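Local coordinates for group 1 truncated hemoglobin (Tetrahymena pyriformis, PDB 3AQ9), which binds heme and probably oxygen as a small monomeric globin of the 2/2 fold, with a likely part in nitric oxide detoxification, at residues K39-M43 with D44-K48; D52-T55 with M56-G59; A92-E96 with L97-D101. The protein carries 1 engineered substitution. All blocks are in the same frame, centred on the assembly; numbering follows the deposited sequence.

Contact 1 (K39-M43 with D44-K48); sequences KNTDM and DHQTK. With HEM (protoporphyrin IX containing Fe), chain C.
D42 caps helix 43-57 with a carboxylate approached from above its plane rather than within it: the H45 N-H points almost straight at OD1 (175°), with 3.0 Å between H45 N and D42 OD1, yet the donor stands 61° out of the carboxylate plane. As the N-cap residue, D42 holds CG anti to its backbone N (chi1 171°), which carries the carboxylate forward to the first turn, against H45 CB. Its carbonyl works as well, taking the Q46 N-H over 2.9 Å between Q46 N and D42 O. One residue on, M43 O is held twice from opposite faces of its plane, by T47 N at 2.8 Å and by T47 OG1, also at 2.8 Å from M43 O. This second bond ties down the hydroxyl of T47.

T41 faces the heme. Its OG1 donates to propionate oxygen HEM O2A at 2.7 Å, while its other branch, CG2, lies 3.7 Å from Q46 CB. The Q46 chain bends at chi2 and carries its amide to the porphyrin, where NE2 comes within 3.3 Å of HEM C4D. That amide nitrogen is hydrogen-bonded to E50, an engineered glutamate, and weakly to Y25 OH of helix 13-28. With a water bound to the iron on the Q46 side, a capped helix start and its Q46 amide form part of the distal heme pocket of a group I truncated hemoglobin.

Contact 2 (D52-T55 with M56-G59); sequences DFLT and MLLG. With HEM (protoporphyrin IX containing Fe), chain C.
F53 O takes the shortest hydrogen bond here, from L57 N at 2.8 Å and lying in the carbonyl plane; M56 N to D52 O (3.0 Å) and L58 N to L54 O (2.9 Å) continue the ladder through the last turn of helix 43-57. The F53 ring gathers apolar groups. Its CG sits trans to the backbone N (chi1 -171°), sending the ring toward the C-terminal end of the helix: M56 CE meets F53 CE1 at 3.6 Å, and L57 CD2 meets F53 CE2 at 3.5 Å, both obliquely. The heme comes against the same ring, with HEM CAC 3.7 Å from F53 CE2 and the vinyl end HEM CBC in plane at the ring edge and 3.9 Å from L54 CD2, while Y64 stacks on the ring edge-to-face. With an alanine in place of F53, M56 CE and L57 CD2 would probably lose their common support and the vinyl one of its neighbours. After L57 the helix ends in a Schellman motif: G59, at positive phi, donates to M56 O and G60 N pairs with T55 O. Across this contact the polar bonds join backbone atoms, and hydrocarbon contact joins this helix end to the heme vinyl.

Contact 3 (A92-E96 with L97-D101); sequences ATLKE and LGVTD
Two bends in the K95 side chain, at chi2 (61°) and chi4 (-62°), turn it from a start directed away from the loop toward D101, which it crosses obliquely. The result is a long salt bridge, K95 NZ to D101 OD1 at 3.6 Å, in which the last methylene is slightly nearer than the ammonium: CE lies 3.4 Å from the same D101 OD1. Charge attraction across the loop, more than a close directional bond, probably links the end of helix 80-96 to the first turn of helix 101-112.

Between them the chain turns through a Schellman motif. G98 N donates to K95 O at 2.8 Å, coming from well above the carbonyl plane, and V99 N donates to L94 O at 3.0 Å. G98 has a phi of 95°, where any side chain would collide with the carbonyl oxygen of L97, so glycine suits the turn. The preceding backbone bond, L97 N to T93 O, measures 3.0 Å.

On the inner side, V99 sets its CB 4.1 Å from L94 CB, and its CG2 lies over L94 O at 3.3 Å. L94 and V99 also touch L11 of helix 7-11 and I104 of helix 101-112. L97 and T93 run alongside each other in the same direction, with L97 CD1 4.1 Å from T93 CG2; L97 goes on to meet A20, and T93 meets L23 and F24, all on helix 13-28. E96 turns its carboxylate to K27 of that helix in a salt bridge.

Overall arrangement
From the N terminus, the chain first reaches contact 1, where the loop after helix 13-28 passes into helix 43-57. Contact 2 follows on the same helix and ends it; the centres of contacts 1 and 2 lie about 18 Å apart, and both reach the heme. The chain then passes H73, the probable proximal ligand, and runs along helix 80-96 to contact 3, which closes the tight loop into helix 101-112. The three stand in series; none nests within or crosses another. Nearest atoms of contacts 2 and 3 are about 6 Å apart, and both pack against helices 7-11 and 101-112, and all three contacts touch helix 13-28.

Contact 1 (K39-M43 with D44-K48)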
ATOM      1  N   LYS A  39      -0.889 -15.076   5.247  1.00 36.96           N
ATOM      2  CA  LYS A  39      -1.097 -16.043   6.333  1.00 41.85           C
ATOM      3  C   LYS A  39       0.159 -16.239   7.193  1.00 43.51           C
ATOM      4  O   LYS A  39       0.082 -16.451   8.436  1.00 47.78           O
ATOM      5  CB  LYS A  39      -1.578 -17.399   5.704  1.00 42.22           C
ATOM      6  CG  LYS A  39      -1.518 -18.555   6.722  1.00 52.21           C
ATOM      7  CD  LYS A  39      -1.469 -19.917   6.022  1.00 60.73           C
ATOM      8  CE  LYS A  39      -1.450 -21.071   7.105  1.00 66.53           C
ATOM      9  NZ  LYS A  39      -1.049 -22.300   6.374  1.00 72.20           N
ATOM     10  N   ASN A  40       1.327 -16.279   6.569  1.00 44.88           N
ATOM     11  CA  ASN A  40       2.586 -16.520   7.344  1.00 48.84           C
ATOM     12  C   ASN A  40       3.421 -15.260   7.537  1.00 46.61           C
ATOM     13  O   ASN A  40       4.567 -15.345   7.932  1.00 50.21           O
ATOM     14  CB  ASN A  40       3.470 -17.484   6.599  1.00 51.97           C
ATOM     15  CG  ASN A  40       2.883 -18.854   6.553  1.00 55.76           C
ATOM     16  OD1 ASN A  40       2.335 -19.323   7.535  1.00 59.59           O
ATOM     17  ND2 ASN A  40       2.937 -19.476   5.396  1.00 56.71           N
ATOM     18  N   THR A  41       2.803 -14.101   7.367  1.00 41.31           N
ATOM     19  CA  THR A  41       3.496 -12.837   7.434  1.00 38.90           C
ATOM     20  C   THR A  41       3.467 -12.226   8.815  1.00 38.91           C
ATOM     21  O   THR A  41       2.459 -12.249   9.549  1.00 41.94           O
ATOM     22  CB  THR A  41       2.882 -11.827   6.397  1.00 35.38           C
ATOM     23  OG1 THR A  41       3.082 -12.348   5.049  1.00 37.10           O
ATOM     24  CG2 THR A  41       3.620 -10.493   6.434  1.00 34.88           C
ATOM     25  N   ASP A  42       4.633 -11.745   9.241  1.00 39.61           N
ATOM     26  CA  ASP A  42       4.718 -11.052  10.518  1.00 41.99           C
ATOM     27  C   ASP A  42       4.105  -9.659  10.214  1.00 39.15           C
ATOM     28  O   ASP A  42       4.752  -8.825   9.498  1.00 37.95           O
ATOM     29  CB  ASP A  42       6.190 -10.921  10.935  1.00 41.89           C
ATOM     30  CG  ASP A  42       6.395 -10.028  12.141  1.00 49.23           C
ATOM     31  OD1 ASP A  42       5.610  -9.095  12.496  1.00 44.90           O
ATOM     32  OD2 ASP A  42       7.383 -10.341  12.822  1.00 55.57           O
ATOM     33  N   MET A  43       2.900  -9.385  10.709  1.00 39.01           N
ATOM     34  CA  MET A  43       2.191  -8.171  10.292  1.00 37.40           C
ATOM     35  C   MET A  43       2.783  -6.887  10.936  1.00 37.03           C
ATOM     36  O   MET A  43       2.660  -5.789  10.343  1.00 36.34           O
ATOM     37  CB  MET A  43       0.665  -8.269  10.510  1.00 37.23           C
ATOM     38  CG  MET A  43      -0.020  -9.339   9.563  1.00 39.39           C
ATOM     39  SD  MET A  43       0.244  -9.079   7.873  1.00 41.81           S
ATOM     40  CE  MET A  43      -0.310  -7.425   7.581  1.00 39.53           C
ATOM     41  N   ASP A  44       3.392  -7.007  12.093  1.00 39.40           N
ATOM     42  CA  ASP A  44       4.072  -5.813  12.640  1.00 40.11           C
ATOM     43  C   ASP A  44       5.213  -5.398  11.692  1.00 37.91           C
ATOM     44  O   ASP A  44       5.351  -4.191  11.326  1.00 35.76           O
ATOM     45  CB  ASP A  44       4.602  -6.092  14.023  1.00 42.96           C
ATOM     46  CG  ASP A  44       3.458  -6.177  15.061  1.00 49.92           C
ATOM     47  OD1 ASP A  44       2.303  -5.662  14.784  1.00 49.05           O
ATOM     48  OD2 ASP A  44       3.725  -6.753  16.130  1.00 58.81           O
ATOM     49  N   HIS A  45       6.015  -6.380  11.289  1.00 38.88           N
ATOM     50  CA  HIS A  45       7.065  -6.104  10.353  1.00 39.38           C
ATOM     51  C   HIS A  45       6.554  -5.525   9.053  1.00 35.55           C
ATOM     52  O   HIS A  45       7.113  -4.573   8.436  1.00 34.59           O
ATOM     53  CB  HIS A  45       7.890  -7.371  10.022  1.00 43.55           C
ATOM     54  CG  HIS A  45       9.194  -7.032   9.367  1.00 46.85           C
ATOM     55  ND1 HIS A  45       9.473  -7.319   8.049  1.00 47.74           N
ATOM     56  CD2 HIS A  45      10.240  -6.290   9.829  1.00 49.79           C
ATOM     57  CE1 HIS A  45      10.681  -6.871   7.755  1.00 43.25           C
ATOM     58  NE2 HIS A  45      11.161  -6.232   8.801  1.00 50.34           N
ATOM     59  N   GLN A  46       5.559  -6.196   8.458  1.00 32.17           N
ATOM     60  CA  GLN A  46       4.999  -5.765   7.204  1.00 31.46           C
ATOM     61  C   GLN A  46       4.402  -4.340   7.303  1.00 29.45           C
ATOM     62  O   GLN A  46       4.578  -3.487   6.393  1.00 28.25           O
ATOM     63  CB  GLN A  46       3.902  -6.772   6.787  1.00 30.96           C
ATOM     64  CG  GLN A  46       3.216  -6.379   5.432  1.00 28.17           C
ATOM     65  CD  GLN A  46       4.210  -6.463   4.270  1.00 32.69           C
ATOM     66  OE1 GLN A  46       5.232  -7.165   4.398  1.00 31.12           O
ATOM     67  NE2 GLN A  46       3.910  -5.755   3.183  1.00 31.57           N
ATOM     68  N   THR A  47       3.716  -4.089   8.417  1.00 29.83           N
ATOM     69  CA  THR A  47       3.163  -2.737   8.555  1.00 30.59           C
ATOM     70  C   THR A  47       4.309  -1.678   8.576  1.00 29.46           C
ATOM     71  O   THR A  47       4.216  -0.598   7.955  1.00 28.60           O
ATOM     72  CB  THR A  47       2.317  -2.660   9.896  1.00 32.27           C
ATOM     73  OG1 THR A  47       1.182  -3.508   9.693  1.00 34.43           O
ATOM     74  CG2 THR A  47       1.788  -1.225  10.109  1.00 34.55           C
ATOM     75  N   LYS A  48       5.395  -1.994   9.251  1.00 29.01           N
ATOM     76  CA  LYS A  48       6.481  -1.039   9.290  1.00 32.13           C
ATOM     77  C   LYS A  48       7.149  -0.848   7.908  1.00 29.55           C
ATOM     78  O   LYS A  48       7.354   0.305   7.420  1.00 28.38           O
ATOM     79  CB  LYS A  48       7.566  -1.552  10.195  1.00 33.90           C
ATOM     80  CG  LYS A  48       8.657  -0.464  10.453  1.00 42.62           C
ATOM     81  CD  LYS A  48       9.962  -0.880   9.721  1.00 51.36           C
ATOM     82  CE  LYS A  48      11.119  -0.185  10.533  1.00 59.55           C
ATOM     83  NZ  LYS A  48      11.341   1.140   9.822  1.00 48.82           N
TER
HETATM   84  CHA HEM C 144       5.800  -7.734   0.768  1.00 23.17           C
HETATM   85  CHB HEM C 144       1.427  -9.412  -0.710  1.00 25.45           C
HETATM   86  CHC HEM C 144       0.907  -5.540  -3.533  1.00 22.00           C
HETATM   87  CHD HEM C 144       4.433  -3.364  -0.909  1.00 23.46           C
HETATM   88  C1A HEM C 144       4.667  -8.511   0.602  1.00 23.47           C
HETATM   89  C2A HEM C 144       4.438  -9.841   1.188  1.00 26.29           C
HETATM   90  C3A HEM C 144       3.247 -10.256   0.814  1.00 26.65           C
HETATM   91  C4A HEM C 144       2.659  -9.279  -0.075  1.00 25.03           C
HETATM   92  CMA HEM C 144       2.477 -11.545   1.147  1.00 24.55           C
HETATM   93  CAA HEM C 144       5.423 -10.501   2.235  1.00 30.04           C
HETATM   94  CBA HEM C 144       6.075 -11.897   2.130  1.00 37.70           C
HETATM   95  CGA HEM C 144       6.525 -12.013   3.712  1.00 37.25           C
HETATM   96  O1A HEM C 144       7.559 -11.355   4.095  1.00 42.09           O
HETATM   97  O2A HEM C 144       5.702 -12.355   4.646  1.00 37.30           O
HETATM   98  C1B HEM C 144       0.975  -8.486  -1.692  1.00 24.12           C
HETATM   99  C2B HEM C 144      -0.171  -8.799  -2.529  1.00 24.78           C
HETATM  100  C3B HEM C 144      -0.251  -7.764  -3.382  1.00 24.70           C
HETATM  101  C4B HEM C 144       0.782  -6.843  -2.984  1.00 23.53           C
HETATM  102  CMB HEM C 144      -1.059 -10.042  -2.512  1.00 25.00           C
HETATM  103  CAB HEM C 144      -1.276  -7.647  -4.517  1.00 24.25           C
HETATM  104  CBB HEM C 144      -0.726  -7.251  -5.655  1.00 27.48           C
HETATM  105  C1C HEM C 144       1.782  -4.577  -3.003  1.00 22.90           C
HETATM  106  C2C HEM C 144       1.764  -3.176  -3.348  1.00 23.82           C
HETATM  107  C3C HEM C 144       2.726  -2.616  -2.589  1.00 22.82           C
HETATM  108  C4C HEM C 144       3.353  -3.611  -1.771  1.00 24.83           C
HETATM  109  CMC HEM C 144       0.747  -2.524  -4.374  1.00 25.18           C
HETATM  110  CAC HEM C 144       3.148  -1.103  -2.471  1.00 26.64           C
HETATM  111  CBC HEM C 144       2.773  -0.218  -3.393  1.00 32.14           C
HETATM  112  C1D HEM C 144       5.115  -4.394  -0.249  1.00 24.11           C
HETATM  113  C2D HEM C 144       6.251  -4.122   0.592  1.00 23.23           C
HETATM  114  C3D HEM C 144       6.656  -5.429   1.061  1.00 24.96           C
HETATM  115  C4D HEM C 144       5.734  -6.342   0.469  1.00 23.14           C
HETATM  116  CMD HEM C 144       6.960  -2.805   0.937  1.00 25.13           C
HETATM  117  CAD HEM C 144       7.795  -5.721   2.001  1.00 25.20           C
HETATM  118  CBD HEM C 144       9.098  -5.900   1.347  1.00 25.05           C
HETATM  119  CGD HEM C 144      10.177  -6.050   2.444  1.00 31.11           C
HETATM  120  O1D HEM C 144      11.356  -5.879   2.147  1.00 30.56           O
HETATM  121  O2D HEM C 144       9.840  -6.636   3.559  1.00 33.38           O
HETATM  122  NA  HEM C 144       3.542  -8.241  -0.163  1.00 23.92           N
HETATM  123  NB  HEM C 144       1.662  -7.279  -1.923  1.00 24.92           N
HETATM  124  NC  HEM C 144       2.745  -4.824  -2.069  1.00 23.14           N
HETATM  125  ND  HEM C 144       4.721  -5.757  -0.305  1.00 25.98           N
HETATM  126 FE   HEM C 144       3.182  -6.550  -1.137  1.00 24.46          FE
HETATM  127  O   HOH W   1       1.945  -5.806   0.528  1.00 29.46           O

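Contact 2 (D52-T55 with M56-G59)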
ATOM      1  N   ASP A  52       6.981   2.530   5.633  1.00 27.78           N
ATOM      2  CA  ASP A  52       8.196   3.247   5.092  1.00 28.56           C
ATOM      3  C   ASP A  52       8.094   3.335   3.566  1.00 27.46           C
ATOM      4  O   ASP A  52       8.520   4.341   2.980  1.00 27.76           O
ATOM      5  CB  ASP A  52       9.468   2.428   5.386  1.00 28.00           C
ATOM      6  CG  ASP A  52       9.860   2.452   6.880  1.00 30.77           C
ATOM      7  OD1 ASP A  52      10.713   1.625   7.297  1.00 34.69           O
ATOM      8  OD2 ASP A  52       9.403   3.333   7.655  1.00 33.01           O
ATOM      9  N   PHE A  53       7.638   2.278   2.925  1.00 26.11           N
ATOM     10  CA  PHE A  53       7.607   2.275   1.451  1.00 26.03           C
ATOM     11  C   PHE A  53       6.616   3.319   0.889  1.00 26.87           C
ATOM     12  O   PHE A  53       6.959   4.142   0.038  1.00 25.67           O
ATOM     13  CB  PHE A  53       7.173   0.893   0.900  1.00 26.44           C
ATOM     14  CG  PHE A  53       7.337   0.815  -0.581  1.00 25.73           C
ATOM     15  CD1 PHE A  53       8.609   0.816  -1.101  1.00 23.90           C
ATOM     16  CD2 PHE A  53       6.205   0.654  -1.437  1.00 28.34           C
ATOM     17  CE1 PHE A  53       8.827   0.692  -2.526  1.00 25.49           C
ATOM     18  CE2 PHE A  53       6.398   0.563  -2.819  1.00 29.75           C
ATOM     19  CZ  PHE A  53       7.714   0.562  -3.386  1.00 28.14           C
ATOM     20  N   LEU A  54       5.377   3.323   1.401  1.00 26.37           N
ATOM     21  CA  LEU A  54       4.416   4.291   0.911  1.00 25.32           C
ATOM     22  C   LEU A  54       4.798   5.702   1.316  1.00 27.06           C
ATOM     23  O   LEU A  54       4.534   6.627   0.547  1.00 28.02           O
ATOM     24  CB  LEU A  54       2.979   3.977   1.387  1.00 25.90           C
ATOM     25  CG  LEU A  54       2.466   2.623   0.856  1.00 25.68           C
ATOM     26  CD1 LEU A  54       1.021   2.409   1.611  1.00 30.31           C
ATOM     27  CD2 LEU A  54       2.367   2.581  -0.684  1.00 26.17           C
ATOM     28  N   THR A  55       5.409   5.915   2.484  1.00 26.11           N
ATOM     29  CA  THR A  55       5.853   7.265   2.866  1.00 26.07           C
ATOM     30  C   THR A  55       6.844   7.734   1.840  1.00 27.56           C
ATOM     31  O   THR A  55       6.803   8.864   1.413  1.00 27.90           O
ATOM     32  CB  THR A  55       6.524   7.184   4.223  1.00 26.49           C
ATOM     33  OG1 THR A  55       5.439   6.827   5.187  1.00 27.95           O
ATOM     34  CG2 THR A  55       7.073   8.538   4.687  1.00 27.77           C
ATOM     35  N   MET A  56       7.798   6.841   1.526  1.00 26.33           N
ATOM     36  CA  MET A  56       8.826   7.265   0.506  1.00 27.69           C
ATOM     37  C   MET A  56       8.119   7.520  -0.848  1.00 27.84           C
ATOM     38  O   MET A  56       8.356   8.546  -1.531  1.00 28.94           O
ATOM     39  CB  MET A  56       9.814   6.076   0.366  1.00 28.21           C
ATOM     40  CG  MET A  56      10.934   6.359  -0.759  1.00 26.15           C
ATOM     41  SD  MET A  56      10.275   5.798  -2.376  1.00 28.94           S
ATOM     42  CE  MET A  56      10.217   3.972  -2.066  1.00 27.92           C
ATOM     43  N   LEU A  57       7.236   6.648  -1.271  1.00 26.42           N
ATOM     44  CA  LEU A  57       6.718   6.740  -2.655  1.00 26.30           C
ATOM     45  C   LEU A  57       5.879   8.031  -2.820  1.00 27.51           C
ATOM     46  O   LEU A  57       5.833   8.630  -3.923  1.00 27.59           O
ATOM     47  CB  LEU A  57       5.778   5.538  -2.903  1.00 26.50           C
ATOM     48  CG  LEU A  57       5.721   4.795  -4.155  1.00 37.19           C
ATOM     49  CD1 LEU A  57       7.256   4.525  -4.726  1.00 30.81           C
ATOM     50  CD2 LEU A  57       5.016   3.530  -3.996  1.00 33.50           C
ATOM     51  N   LEU A  58       5.181   8.418  -1.703  1.00 26.66           N
ATOM     52  CA  LEU A  58       4.296   9.532  -1.789  1.00 27.79           C
ATOM     53  C   LEU A  58       4.926  10.840  -1.382  1.00 28.69           C
ATOM     54  O   LEU A  58       4.233  11.862  -1.234  1.00 30.07           O
ATOM     55  CB  LEU A  58       3.009   9.223  -0.929  1.00 25.68           C
ATOM     56  CG  LEU A  58       2.263   7.954  -1.463  1.00 27.00           C
ATOM     57  CD1 LEU A  58       1.028   7.716  -0.465  1.00 27.89           C
ATOM     58  CD2 LEU A  58       1.838   8.134  -2.919  1.00 29.40           C
ATOM     59  N   GLY A  59       6.282  10.861  -1.230  1.00 29.26           N
ATOM     60  CA  GLY A  59       6.967  12.142  -1.135  1.00 30.18           C
ATOM     61  C   GLY A  59       7.289  12.566   0.264  1.00 31.08           C
ATOM     62  O   GLY A  59       7.723  13.684   0.497  1.00 32.95           O
TER
HETATM   63  CHA HEM C 144       5.800  -7.734   0.768  1.00 23.17           C
HETATM   64  CHB HEM C 144       1.427  -9.412  -0.710  1.00 25.45           C
HETATM   65  CHC HEM C 144       0.907  -5.540  -3.533  1.00 22.00           C
HETATM   66  CHD HEM C 144       4.433  -3.364  -0.909  1.00 23.46           C
HETATM   67  C1A HEM C 144       4.667  -8.511   0.602  1.00 23.47           C
HETATM   68  C2A HEM C 144       4.438  -9.841   1.188  1.00 26.29           C
HETATM   69  C3A HEM C 144       3.247 -10.256   0.814  1.00 26.65           C
HETATM   70  C4A HEM C 144       2.659  -9.279  -0.075  1.00 25.03           C
HETATM   71  CMA HEM C 144       2.477 -11.545   1.147  1.00 24.55           C
HETATM   72  CAA HEM C 144       5.423 -10.501   2.235  1.00 30.04           C
HETATM   73  CBA HEM C 144       6.075 -11.897   2.130  1.00 37.70           C
HETATM   74  CGA HEM C 144       6.525 -12.013   3.712  1.00 37.25           C
HETATM   75  O1A HEM C 144       7.559 -11.355   4.095  1.00 42.09           O
HETATM   76  O2A HEM C 144       5.702 -12.355   4.646  1.00 37.30           O
HETATM   77  C1B HEM C 144       0.975  -8.486  -1.692  1.00 24.12           C
HETATM   78  C2B HEM C 144      -0.171  -8.799  -2.529  1.00 24.78           C
HETATM   79  C3B HEM C 144      -0.251  -7.764  -3.382  1.00 24.70           C
HETATM   80  C4B HEM C 144       0.782  -6.843  -2.984  1.00 23.53           C
HETATM   81  CMB HEM C 144      -1.059 -10.042  -2.512  1.00 25.00           C
HETATM   82  CAB HEM C 144      -1.276  -7.647  -4.517  1.00 24.25           C
HETATM   83  CBB HEM C 144      -0.726  -7.251  -5.655  1.00 27.48           C
HETATM   84  C1C HEM C 144       1.782  -4.577  -3.003  1.00 22.90           C
HETATM   85  C2C HEM C 144       1.764  -3.176  -3.348  1.00 23.82           C
HETATM   86  C3C HEM C 144       2.726  -2.616  -2.589  1.00 22.82           C
HETATM   87  C4C HEM C 144       3.353  -3.611  -1.771  1.00 24.83           C
HETATM   88  CMC HEM C 144       0.747  -2.524  -4.374  1.00 25.18           C
HETATM   89  CAC HEM C 144       3.148  -1.103  -2.471  1.00 26.64           C
HETATM   90  CBC HEM C 144       2.773  -0.218  -3.393  1.00 32.14           C
HETATM   91  C1D HEM C 144       5.115  -4.394  -0.249  1.00 24.11           C
HETATM   92  C2D HEM C 144       6.251  -4.122   0.592  1.00 23.23           C
HETATM   93  C3D HEM C 144       6.656  -5.429   1.061  1.00 24.96           C
HETATM   94  C4D HEM C 144       5.734  -6.342   0.469  1.00 23.14           C
HETATM   95  CMD HEM C 144       6.960  -2.805   0.937  1.00 25.13           C
HETATM   96  CAD HEM C 144       7.795  -5.721   2.001  1.00 25.20           C
HETATM   97  CBD HEM C 144       9.098  -5.900   1.347  1.00 25.05           C
HETATM   98  CGD HEM C 144      10.177  -6.050   2.444  1.00 31.11           C
HETATM   99  O1D HEM C 144      11.356  -5.879   2.147  1.00 30.56           O
HETATM  100  O2D HEM C 144       9.840  -6.636   3.559  1.00 33.38           O
HETATM  101  NA  HEM C 144       3.542  -8.241  -0.163  1.00 23.92           N
HETATM  102  NB  HEM C 144       1.662  -7.279  -1.923  1.00 24.92           N
HETATM  103  NC  HEM C 144       2.745  -4.824  -2.069  1.00 23.14           N
HETATM  104  ND  HEM C 144       4.721  -5.757  -0.305  1.00 25.98           N
HETATM  105 FE   HEM C 144       3.182  -6.550  -1.137  1.00 24.46          FE
HETATM  106  O   HOH W   1       1.945  -5.806   0.528  1.00 29.46           O

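Contact 3 (A92-E96 with L97-D101)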
ATOM      1  N   ALA A  92     -10.189   2.852  -0.393  1.00 29.73           N
ATOM      2  CA  ALA A  92     -11.329   2.828   0.592  1.00 30.84           C
ATOM      3  C   ALA A  92     -10.796   3.328   1.989  1.00 31.22           C
ATOM      4  O   ALA A  92     -11.498   4.043   2.715  1.00 33.77           O
ATOM      5  CB  ALA A  92     -11.899   1.505   0.682  1.00 31.61           C
ATOM      6  N   THR A  93      -9.544   2.929   2.289  1.00 29.92           N
ATOM      7  CA  THR A  93      -8.907   3.341   3.573  1.00 29.52           C
ATOM      8  C   THR A  93      -8.768   4.870   3.620  1.00 32.59           C
ATOM      9  O   THR A  93      -9.113   5.544   4.607  1.00 31.53           O
ATOM     10  CB  THR A  93      -7.504   2.683   3.689  1.00 30.65           C
ATOM     11  OG1 THR A  93      -7.733   1.252   3.806  1.00 30.05           O
ATOM     12  CG2 THR A  93      -6.764   3.175   4.947  1.00 28.37           C
ATOM     13  N   LEU A  94      -8.155   5.399   2.557  1.00 30.17           N
ATOM     14  CA  LEU A  94      -7.950   6.860   2.530  1.00 30.91           C
ATOM     15  C   LEU A  94      -9.288   7.608   2.549  1.00 33.71           C
ATOM     16  O   LEU A  94      -9.385   8.657   3.184  1.00 34.32           O
ATOM     17  CB  LEU A  94      -7.120   7.202   1.257  1.00 28.01           C
ATOM     18  CG  LEU A  94      -5.666   6.644   1.228  1.00 31.04           C
ATOM     19  CD1 LEU A  94      -4.932   7.102   0.027  1.00 30.84           C
ATOM     20  CD2 LEU A  94      -4.816   7.062   2.460  1.00 30.42           C
ATOM     21  N   LYS A  95     -10.329   7.056   1.866  1.00 32.92           N
ATOM     22  CA  LYS A  95     -11.657   7.734   1.845  1.00 36.48           C
ATOM     23  C   LYS A  95     -12.139   7.771   3.287  1.00 38.62           C
ATOM     24  O   LYS A  95     -12.699   8.799   3.794  1.00 39.84           O
ATOM     25  CB  LYS A  95     -12.676   6.849   1.042  1.00 38.03           C
ATOM     26  CG  LYS A  95     -14.034   7.576   0.731  1.00 46.78           C
ATOM     27  CD  LYS A  95     -13.600   8.859  -0.165  1.00 60.18           C
ATOM     28  CE  LYS A  95     -14.580  10.089  -0.311  1.00 68.17           C
ATOM     29  NZ  LYS A  95     -15.823   9.554  -0.986  1.00 73.15           N
ATOM     30  N   GLU A  96     -12.033   6.613   3.937  1.00 37.03           N
ATOM     31  CA  GLU A  96     -12.615   6.453   5.341  1.00 39.45           C
ATOM     32  C   GLU A  96     -11.890   7.380   6.282  1.00 38.70           C
ATOM     33  O   GLU A  96     -12.476   7.894   7.298  1.00 42.09           O
ATOM     34  CB  GLU A  96     -12.601   4.965   5.741  1.00 37.35           C
ATOM     35  CG  GLU A  96     -13.173   4.593   7.163  1.00 50.76           C
ATOM     36  CD  GLU A  96     -13.210   3.046   7.361  1.00 54.97           C
ATOM     37  OE1 GLU A  96     -12.909   2.420   6.380  1.00 45.19           O
ATOM     38  OE2 GLU A  96     -13.597   2.521   8.460  1.00 57.47           O
ATOM     39  N   LEU A  97     -10.627   7.663   6.021  1.00 35.96           N
ATOM     40  CA  LEU A  97      -9.828   8.627   6.756  1.00 37.89           C
ATOM     41  C   LEU A  97     -10.126  10.099   6.394  1.00 41.27           C
ATOM     42  O   LEU A  97      -9.599  10.997   7.029  1.00 43.55           O
ATOM     43  CB  LEU A  97      -8.314   8.391   6.663  1.00 35.80           C
ATOM     44  CG  LEU A  97      -8.014   7.003   7.266  1.00 37.15           C
ATOM     45  CD1 LEU A  97      -6.502   6.762   6.996  1.00 40.50           C
ATOM     46  CD2 LEU A  97      -8.307   7.050   8.827  1.00 40.87           C
ATOM     47  N   GLY A  98     -10.980  10.342   5.392  1.00 41.12           N
ATOM     48  CA  GLY A  98     -11.384  11.734   5.089  1.00 42.13           C
ATOM     49  C   GLY A  98     -10.569  12.383   4.000  1.00 42.39           C
ATOM     50  O   GLY A  98     -10.681  13.579   3.796  1.00 42.39           O
ATOM     51  N   VAL A  99      -9.732  11.605   3.295  1.00 38.44           N
ATOM     52  CA  VAL A  99      -8.922  12.175   2.164  1.00 37.78           C
ATOM     53  C   VAL A  99      -9.860  12.429   0.949  1.00 39.23           C
ATOM     54  O   VAL A  99     -10.802  11.658   0.686  1.00 37.78           O
ATOM     55  CB  VAL A  99      -7.812  11.165   1.744  1.00 35.91           C
ATOM     56  CG1 VAL A  99      -6.955  11.804   0.595  1.00 34.91           C
ATOM     57  CG2 VAL A  99      -6.912  10.901   2.941  1.00 36.23           C
ATOM     58  N   THR A 100      -9.628  13.534   0.228  1.00 40.87           N
ATOM     59  CA  THR A 100     -10.514  13.883  -0.943  1.00 43.81           C
ATOM     60  C   THR A 100     -10.278  12.897  -2.126  1.00 42.66           C
ATOM     61  O   THR A 100      -9.159  12.326  -2.229  1.00 38.49           O
ATOM     62  CB  THR A 100     -10.234  15.290  -1.488  1.00 45.40           C
ATOM     63  OG1 THR A 100      -8.878  15.370  -1.947  1.00 45.55           O
ATOM     64  CG2 THR A 100     -10.498  16.385  -0.388  1.00 48.45           C
ATOM     65  N   ASP A 101     -11.294  12.708  -2.982  1.00 44.15           N
ATOM     66  CA  ASP A 101     -11.082  11.848  -4.160  1.00 43.95           C
ATOM     67  C   ASP A 101      -9.849  12.279  -4.980  1.00 42.07           C
ATOM     68  O   ASP A 101      -9.093  11.417  -5.475  1.00 39.42           O
ATOM     69  CB  ASP A 101     -12.295  11.801  -5.061  1.00 47.72           C
ATOM     70  CG  ASP A 101     -13.515  11.162  -4.396  1.00 52.71           C
ATOM     71  OD1 ASP A 101     -13.388  10.290  -3.499  1.00 53.80           O
ATOM     72  OD2 ASP A 101     -14.623  11.571  -4.792  1.00 58.61           O
TER